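Local structure of esterase (Sinorhizobium meliloti 1021, 4TX1) at residues I95-G100 and R121-V126. The protein probably acts as a carbohydrate acetylesterase of the SGNH hydrolase family, hydrolysing ester bonds. Residues are numbered along the deposited sequence; the frame is centred on the assembly and turned at random.
Sequences IVFMLG and RLVNLV
The backbone N of Val126 donates to Leu122 O at 3.1 Å and also makes a weak bond to Val123 O. This turn of helix 112-127 packs on strand 94-98 within a beta-alpha-beta crossover of the SGNH hydrolase fold. The helix connects this strand to its parallel neighbour, strand 140-145. Segments 95-98 and 121-126 run nearly antiparallel, at 164°, with their axes 10.8 Å apart. No hydrogen bond joins them; the contact is apolar and buried.

Phe97 is its centre. With CG anti to the carbonyl carbon (chi1 -68°), the ring starts out toward the helix, where Leu122 CB sits over one face, a CH-pi contact 4.1 Å from the ring centroid. Ile95 CG2 lies above the opposite face, toward the rim. Val126 CG2 meets the ring edge near its plane, 3.8 Å from Phe97 CZ. Leu82 of helix 78-89 and Ile141 of strand 140-145 also touch Phe97. An alanine here would probably open a gap between sheet and helix, leaving Leu122 CB and Val126 CG2 without their aromatic partner.

Leu99 and Leu122 cross at about a right angle, with their CD1 atoms 3.6 Å apart. Leu99 also touches Asp21 of the GDSL motif, and its O is hydrogen-bonded to Tyr175 OH. Toward the start of the strand, Ile95 and Val126 meet tip to tip, Ile95 CD1 lying 3.6 Å from Val126 CG1.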
loop_
_atom_site.group_PDB
_atom_site.type_symbol
_atom_site.label_atom_id
_atom_site.label_comp_id
_atom_site.label_asym_id
_atom_site.label_seq_id
_atom_site.Cartn_x
_atom_site.Cartn_y
_atom_site.Cartn_z
ATOM N N ILE A 95 -5.164 27.045 4.056
ATOM C CA ILE A 95 -4.213 25.966 4.446
ATOM C C ILE A 95 -2.879 26.674 4.552
ATOM O O ILE A 95 -2.438 27.354 3.585
ATOM C CB ILE A 95 -4.183 24.836 3.406
ATOM C CG1 ILE A 95 -5.581 24.167 3.385
ATOM C CG2 ILE A 95 -3.052 23.861 3.820
ATOM C CD1 ILE A 95 -6.530 24.574 2.376
ATOM N N VAL A 96 -2.203 26.509 5.679
ATOM C CA VAL A 96 -0.845 27.006 5.889
ATOM C C VAL A 96 0.141 25.831 5.936
ATOM O O VAL A 96 0.006 24.997 6.846
ATOM C CB VAL A 96 -0.739 27.789 7.233
ATOM C CG1 VAL A 96 0.692 28.414 7.367
ATOM C CG2 VAL A 96 -1.881 28.856 7.225
ATOM N N PHE A 97 1.086 25.791 5.017
ATOM C CA PHE A 97 2.111 24.743 4.978
ATOM C C PHE A 97 3.397 25.260 5.599
ATOM O O PHE A 97 3.875 26.358 5.276
ATOM C CB PHE A 97 2.436 24.314 3.575
ATOM C CG PHE A 97 1.301 23.583 2.865
ATOM C CD1 PHE A 97 0.872 22.360 3.343
ATOM C CD2 PHE A 97 0.699 24.073 1.731
ATOM C CE1 PHE A 97 -0.097 21.664 2.717
ATOM C CE2 PHE A 97 -0.267 23.381 1.041
ATOM C CZ PHE A 97 -0.731 22.179 1.577
ATOM N N MET A 98 3.945 24.471 6.497
ATOM C CA MET A 98 5.336 24.693 6.873
ATOM C C MET A 98 6.112 23.376 6.902
ATOM O O MET A 98 6.149 22.648 7.930
ATOM C CB MET A 98 5.484 25.508 8.194
ATOM C CG MET A 98 6.928 25.965 8.356
ATOM S SD MET A 98 7.230 27.161 9.691
ATOM C CE MET A 98 7.203 26.045 11.086
ATOM N N LEU A 99 6.689 23.025 5.761
ATOM C CA LEU A 99 7.382 21.763 5.586
ATOM C C LEU A 99 8.614 21.987 4.764
ATOM O O LEU A 99 8.711 22.973 4.027
ATOM C CB LEU A 99 6.452 20.718 4.914
ATOM C CG LEU A 99 5.288 20.187 5.702
ATOM C CD1 LEU A 99 4.353 19.323 4.788
ATOM C CD2 LEU A 99 5.793 19.383 6.884
ATOM N N GLY A 100 9.564 21.074 4.916
ATOM C CA GLY A 100 10.813 20.992 4.174
ATOM C C GLY A 100 12.026 20.643 4.994
ATOM O O GLY A 100 13.039 20.216 4.424
ATOM N N ARG A 121 3.311 19.605 -5.090
ATOM C CA ARG A 121 2.357 18.514 -5.048
ATOM C C ARG A 121 1.262 18.749 -3.980
ATOM O O ARG A 121 0.139 18.535 -4.253
ATOM C CB ARG A 121 3.064 17.198 -4.805
ATOM C CG ARG A 121 2.125 16.047 -4.592
ATOM C CD ARG A 121 1.399 15.647 -5.847
ATOM N NE ARG A 121 0.741 14.380 -5.664
ATOM C CZ ARG A 121 -0.448 14.079 -6.109
ATOM N NH1 ARG A 121 -1.146 14.949 -6.774
ATOM N NH2 ARG A 121 -0.927 12.913 -5.815
ATOM N N LEU A 122 1.653 19.192 -2.779
ATOM C CA LEU A 122 0.717 19.484 -1.746
ATOM C C LEU A 122 -0.275 20.556 -2.207
ATOM O O LEU A 122 -1.465 20.468 -1.952
ATOM C CB LEU A 122 1.408 19.882 -0.427
ATOM C CG LEU A 122 2.344 18.812 0.158
ATOM C CD1 LEU A 122 2.974 19.376 1.450
ATOM C CD2 LEU A 122 1.655 17.488 0.452
ATOM N N VAL A 123 0.240 21.595 -2.869
ATOM C CA VAL A 123 -0.673 22.664 -3.337
ATOM C C VAL A 123 -1.707 22.033 -4.254
ATOM O O VAL A 123 -2.898 22.325 -4.168
ATOM C CB VAL A 123 0.104 23.813 -4.039
ATOM C CG1 VAL A 123 -0.913 24.779 -4.672
ATOM C CG2 VAL A 123 0.999 24.479 -2.969
ATOM N N ASN A 124 -1.245 21.236 -5.201
ATOM C CA ASN A 124 -2.186 20.609 -6.164
ATOM C C ASN A 124 -3.218 19.675 -5.499
ATOM O O ASN A 124 -4.362 19.614 -5.946
ATOM C CB ASN A 124 -1.387 19.846 -7.233
ATOM C CG ASN A 124 -0.706 20.813 -8.220
ATOM O OD1 ASN A 124 -1.346 21.814 -8.667
ATOM N ND2 ASN A 124 0.564 20.575 -8.518
ATOM N N LEU A 125 -2.804 18.974 -4.420
ATOM C CA LEU A 125 -3.735 18.144 -3.654
ATOM C C LEU A 125 -4.843 18.986 -3.063
ATOM O O LEU A 125 -5.993 18.542 -2.981
ATOM C CB LEU A 125 -2.988 17.307 -2.569
ATOM C CG LEU A 125 -2.164 16.175 -3.185
ATOM C CD1 LEU A 125 -1.230 15.663 -2.050
ATOM C CD2 LEU A 125 -3.059 15.049 -3.733
ATOM N N VAL A 126 -4.536 20.201 -2.596
ATOM C CA VAL A 126 -5.536 21.074 -2.036
ATOM C C VAL A 126 -6.496 21.519 -3.189
ATOM O O VAL A 126 -7.756 21.458 -3.020
ATOM C CB VAL A 126 -4.930 22.321 -1.353
ATOM C CG1 VAL A 126 -6.046 23.247 -0.918
ATOM C CG2 VAL A 126 -4.078 21.897 -0.131
#